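Long-range contact in Sqt1 (Chaetomium thermophilum, PDB 4ZOY), which probably acts as a dedicated WD40-repeat chaperone that captures a newly made ribosomal protein while it is still being translated: residues G267-P279 / A317-I331. Residues are numbered along the deposited sequence; the frame is centred on the assembly and turned at random.
Sequences GGAGGQIKIVGLP and AGTILASLQIQSDNI
Ile273 and Leu324 pair at one end of an antiparallel strand pair, exchanging two backbone hydrogen bonds, with Leu324 N 2.8 Å from Ile273 O. Their CB atoms touch at 4.0 Å, on the same face as Ile275 and Ala322. Beyond Ile275 a beta bulge shifts the register, so on the other face of the sheet Val276 stands against Ile320, whose CD1 reaches CG2 of Val276 at 3.6 Å. On this second face the Lys274 chain bends at chi2 (-75°) and runs over Ser323, bringing NZ 2.9 Å from Ser323 OG in one of two modelled serine conformers; NZ also bonds to Arg245 O. A methionine in place of Lys274 would probably leave the Arg245 carbonyl without this donor and, in the serine conformer described, Ser323 OG without its partner across the strands. Strands 273-277 and 320-324 are the last two of a four-stranded blade in an eight-bladed WD40 propeller; strand 320-324 forms its outer edge, and residues 325-330 lead inward to strand 331-336, the innermost of the next blade. Along this crossing Gln325, its CG anti to the backbone N (chi1 -169°), reaches back over the 269-272 turn. NE2 donates to Gly270 O at 2.8 Å; the acceptor lies close to the Gln325 amide plane, though the donor is tilted from the carbonyl plane of Gly270, and the amide stacks on that of Gln272 with planes 19° apart. Ile331 packs against Gly267 and the turn at Gly271-Gln272. Its CB lies 3.8 Å from Gly267 CA, which CG2 also touches; CG1 touches Gln272 O and the carbonyl carbon of Gly271 and meets Ile273 CG1, and CD1 ends 3.8 Å from Gly271 CA. Ile331 N donates to Gly268 O at 2.9 Å, from above the carbonyl plane.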
loop_
_atom_site.group_PDB
_atom_site.type_symbol
_atom_site.label_atom_id
_atom_site.label_comp_id
_atom_site.label_asym_id
_atom_site.label_seq_id
_atom_site.Cartn_x
_atom_site.Cartn_y
_atom_site.Cartn_z
ATOM N N GLY A 267 5.427 -3.314 -11.527
ATOM C CA GLY A 267 5.820 -4.696 -11.324
ATOM C C GLY A 267 4.698 -5.600 -11.756
ATOM O O GLY A 267 3.520 -5.291 -11.578
ATOM N N GLY A 268 5.054 -6.727 -12.356
ATOM C CA GLY A 268 4.027 -7.598 -12.876
ATOM C C GLY A 268 4.402 -9.057 -12.959
ATOM O O GLY A 268 5.258 -9.534 -12.229
ATOM N N ALA A 269 3.736 -9.753 -13.869
ATOM C CA ALA A 269 3.915 -11.189 -14.029
ATOM C C ALA A 269 5.350 -11.559 -14.398
ATOM O O ALA A 269 6.090 -10.757 -14.971
ATOM C CB ALA A 269 2.948 -11.717 -15.084
ATOM N N GLY A 270 5.747 -12.782 -14.050
ATOM C CA GLY A 270 7.040 -13.301 -14.460
ATOM C C GLY A 270 8.232 -12.648 -13.797
ATOM O O GLY A 270 9.375 -12.825 -14.224
ATOM N N GLY A 271 7.975 -11.875 -12.749
ATOM C CA GLY A 271 9.042 -11.175 -12.060
ATOM C C GLY A 271 9.460 -9.874 -12.732
ATOM O O GLY A 271 10.475 -9.291 -12.359
ATOM N N GLN A 272 8.683 -9.423 -13.712
ATOM C CA GLN A 272 9.121 -8.273 -14.501
ATOM C C GLN A 272 8.853 -6.953 -13.804
ATOM O O GLN A 272 7.817 -6.770 -13.154
ATOM C CB GLN A 272 8.451 -8.260 -15.864
ATOM C CG GLN A 272 8.907 -9.402 -16.768
ATOM C CD GLN A 272 8.557 -9.154 -18.217
ATOM O OE1 GLN A 272 9.168 -8.309 -18.880
ATOM N NE2 GLN A 272 7.565 -9.875 -18.715
ATOM N N ILE A 273 9.819 -6.054 -13.943
ATOM C CA ILE A 273 9.716 -4.691 -13.454
ATOM C C ILE A 273 10.109 -3.756 -14.587
ATOM O O ILE A 273 11.081 -4.012 -15.292
ATOM C CB ILE A 273 10.633 -4.438 -12.248
ATOM C CG1 ILE A 273 10.277 -5.372 -11.094
ATOM C CG2 ILE A 273 10.538 -2.977 -11.801
ATOM C CD1 ILE A 273 11.328 -5.457 -10.038
ATOM N N LYS A 274 9.349 -2.684 -14.781
ATOM C CA LYS A 274 9.707 -1.649 -15.752
ATOM C C LYS A 274 9.861 -0.316 -15.039
ATOM O O LYS A 274 9.040 0.023 -14.184
ATOM C CB LYS A 274 8.650 -1.524 -16.852
ATOM C CG LYS A 274 8.369 -2.794 -17.638
ATOM C CD LYS A 274 9.490 -3.071 -18.618
ATOM C CE LYS A 274 9.272 -4.381 -19.357
ATOM N NZ LYS A 274 10.332 -4.569 -20.410
ATOM N N ILE A 275 10.908 0.429 -15.390
ATOM C CA ILE A 275 11.152 1.772 -14.862
ATOM C C ILE A 275 10.848 2.784 -15.964
ATOM O O ILE A 275 11.433 2.708 -17.045
ATOM C CB ILE A 275 12.607 1.958 -14.382
ATOM C CG1 ILE A 275 13.015 0.814 -13.448
ATOM C CG2 ILE A 275 12.772 3.314 -13.693
ATOM C CD1 ILE A 275 12.135 0.663 -12.201
ATOM N N VAL A 276 9.937 3.720 -15.689
ATOM C CA VAL A 276 9.470 4.678 -16.692
ATOM C C VAL A 276 9.667 6.099 -16.186
ATOM O O VAL A 276 9.400 6.396 -15.022
ATOM C CB VAL A 276 7.984 4.453 -17.037
ATOM C CG1 VAL A 276 7.495 5.480 -18.048
ATOM C CG2 VAL A 276 7.771 3.048 -17.582
ATOM N N GLY A 277 10.149 6.985 -17.053
ATOM C CA GLY A 277 10.346 8.368 -16.657
ATOM C C GLY A 277 9.053 9.168 -16.542
ATOM O O GLY A 277 8.095 8.948 -17.291
ATOM N N LEU A 278 9.050 10.095 -15.592
ATOM C CA LEU A 278 7.932 11.019 -15.386
ATOM C C LEU A 278 8.398 12.446 -15.595
ATOM O O LEU A 278 9.565 12.749 -15.364
ATOM C CB LEU A 278 7.372 10.887 -13.975
ATOM C CG LEU A 278 6.797 9.534 -13.573
ATOM C CD1 LEU A 278 6.390 9.630 -12.103
ATOM C CD2 LEU A 278 5.630 9.141 -14.468
ATOM N N PRO A 279 7.482 13.336 -15.996
ATOM C CA PRO A 279 7.852 14.755 -16.015
ATOM C C PRO A 279 7.898 15.322 -14.600
ATOM O O PRO A 279 7.133 14.889 -13.744
ATOM C CB PRO A 279 6.723 15.390 -16.827
ATOM C CG PRO A 279 5.526 14.556 -16.460
ATOM C CD PRO A 279 6.070 13.131 -16.367
ATOM N N ALA A 317 9.883 11.926 -20.313
ATOM C CA ALA A 317 8.660 11.275 -19.857
ATOM C C ALA A 317 8.200 10.146 -20.770
ATOM O O ALA A 317 8.156 10.289 -21.992
ATOM C CB ALA A 317 7.547 12.300 -19.710
ATOM N N GLY A 318 7.842 9.022 -20.162
ATOM C CA GLY A 318 7.215 7.940 -20.884
ATOM C C GLY A 318 8.177 6.970 -21.541
ATOM O O GLY A 318 7.749 6.038 -22.213
ATOM N N THR A 319 9.468 7.191 -21.365
ATOM C CA THR A 319 10.424 6.248 -21.925
ATOM C C THR A 319 10.800 5.214 -20.876
ATOM O O THR A 319 10.757 5.473 -19.662
ATOM C CB THR A 319 11.697 6.938 -22.448
ATOM O OG1 THR A 319 12.442 7.466 -21.353
ATOM C CG2 THR A 319 11.336 8.067 -23.414
ATOM N N ILE A 320 11.150 4.030 -21.355
ATOM C CA ILE A 320 11.583 2.951 -20.486
ATOM C C ILE A 320 13.058 3.121 -20.172
ATOM O O ILE A 320 13.908 3.038 -21.069
ATOM C CB ILE A 320 11.362 1.581 -21.131
ATOM C CG1 ILE A 320 9.943 1.463 -21.696
ATOM C CG2 ILE A 320 11.679 0.479 -20.136
ATOM C CD1 ILE A 320 8.855 1.597 -20.678
ATOM N N LEU A 321 13.389 3.301 -18.918
ATOM C CA LEU A 321 14.733 3.592 -18.505
ATOM C C LEU A 321 15.480 2.335 -18.046
ATOM O O LEU A 321 16.653 2.326 -18.003
ATOM C CB LEU A 321 14.707 4.610 -17.365
ATOM C CG LEU A 321 14.081 5.959 -17.720
ATOM C CD1 LEU A 321 13.881 6.829 -16.497
ATOM C CD2 LEU A 321 14.925 6.698 -18.734
ATOM N N ALA A 322 14.726 1.328 -17.660
ATOM C CA ALA A 322 15.266 0.056 -17.244
ATOM C C ALA A 322 14.171 -0.986 -17.204
ATOM O O ALA A 322 13.065 -0.651 -17.122
ATOM C CB ALA A 322 15.944 0.159 -15.899
ATOM N N SER A 323 14.628 -2.230 -17.494
ATOM C CA SER A 323 13.734 -3.373 -17.403
ATOM C C SER A 323 14.426 -4.418 -16.552
ATOM O O SER A 323 15.624 -4.634 -16.696
ATOM C CB SER A 323 13.397 -3.944 -18.784
ATOM O OG SER A 323 12.628 -3.030 -19.546
ATOM N N LEU A 324 13.682 -5.011 -15.718
ATOM C CA LEU A 324 14.183 -6.007 -14.798
ATOM C C LEU A 324 13.441 -7.304 -14.648
ATOM O O LEU A 324 12.279 -7.354 -14.513
ATOM C CB LEU A 324 14.345 -5.427 -13.378
ATOM C CG LEU A 324 14.902 -4.018 -13.262
ATOM C CD1 LEU A 324 14.627 -3.408 -11.899
ATOM C CD2 LEU A 324 16.377 -4.045 -13.479
ATOM N N GLN A 325 14.216 -8.367 -14.560
ATOM C CA GLN A 325 13.656 -9.675 -14.361
ATOM C C GLN A 325 14.562 -10.753 -13.851
ATOM O O GLN A 325 15.148 -11.622 -14.639
ATOM C CB GLN A 325 12.977 -10.159 -15.657
ATOM C CG GLN A 325 12.106 -11.399 -15.547
ATOM C CD GLN A 325 11.550 -11.889 -16.870
ATOM O OE1 GLN A 325 12.022 -11.559 -17.926
ATOM N NE2 GLN A 325 10.523 -12.666 -16.796
ATOM N N ILE A 326 14.688 -10.548 -12.537
ATOM C CA ILE A 326 15.493 -11.335 -11.640
ATOM C C ILE A 326 14.655 -12.313 -10.894
ATOM O O ILE A 326 15.032 -13.309 -10.626
ATOM C CB ILE A 326 16.143 -10.406 -10.567
ATOM C CG1 ILE A 326 17.085 -9.393 -11.182
ATOM C CG2 ILE A 326 16.862 -11.184 -9.478
ATOM C CD1 ILE A 326 18.240 -9.980 -11.963
ATOM N N GLN A 327 13.491 -11.953 -10.504
ATOM C CA GLN A 327 12.609 -12.877 -9.813
ATOM C C GLN A 327 11.757 -13.665 -10.800
ATOM O O GLN A 327 11.804 -13.408 -12.002
ATOM C CB GLN A 327 11.755 -12.094 -8.814
ATOM C CG GLN A 327 12.626 -11.408 -7.787
ATOM C CD GLN A 327 11.983 -10.175 -7.195
ATOM O OE1 GLN A 327 11.888 -9.145 -7.852
ATOM N NE2 GLN A 327 11.552 -10.270 -5.938
ATOM N N SER A 328 10.988 -14.634 -10.306
ATOM C CA SER A 328 10.393 -15.624 -11.212
ATOM C C SER A 328 8.872 -15.602 -11.275
ATOM O O SER A 328 8.275 -16.319 -12.075
ATOM C CB SER A 328 10.858 -17.035 -10.819
ATOM O OG SER A 328 10.293 -17.439 -9.575
ATOM N N ASP A 329 8.237 -14.793 -10.436
ATOM C CA ASP A 329 6.785 -14.767 -10.389
ATOM C C ASP A 329 6.342 -13.337 -10.067
ATOM O O ASP A 329 7.190 -12.470 -9.828
ATOM C CB ASP A 329 6.267 -15.779 -9.352
ATOM C CG ASP A 329 4.857 -16.288 -9.648
ATOM O OD1 ASP A 329 4.083 -15.636 -10.379
ATOM O OD2 ASP A 329 4.510 -17.365 -9.111
ATOM N N ASN A 330 5.030 -13.122 -10.065
ATOM C CA ASN A 330 4.425 -11.797 -9.915
ATOM C C ASN A 330 5.130 -10.895 -8.914
ATOM O O ASN A 330 5.408 -11.289 -7.774
ATOM C CB ASN A 330 2.963 -11.932 -9.490
ATOM C CG ASN A 330 2.087 -12.590 -10.547
ATOM O OD1 ASN A 330 2.558 -12.998 -11.606
ATOM N ND2 ASN A 330 0.792 -12.690 -10.255
ATOM N N ILE A 331 5.423 -9.669 -9.342
ATOM C CA ILE A 331 5.899 -8.659 -8.414
ATOM C C ILE A 331 4.678 -8.025 -7.758
ATOM O O ILE A 331 3.954 -7.247 -8.379
ATOM C CB ILE A 331 6.749 -7.595 -9.108
ATOM C CG1 ILE A 331 7.957 -8.246 -9.809
ATOM C CG2 ILE A 331 7.172 -6.529 -8.084
ATOM C CD1 ILE A 331 8.807 -9.136 -8.909
HETATM O O HOH W 1 4.223 -14.963 -13.177
HETATM O O HOH W 2 12.605 -9.193 -10.616
HETATM O O HOH W 3 11.274 -6.833 -17.570
#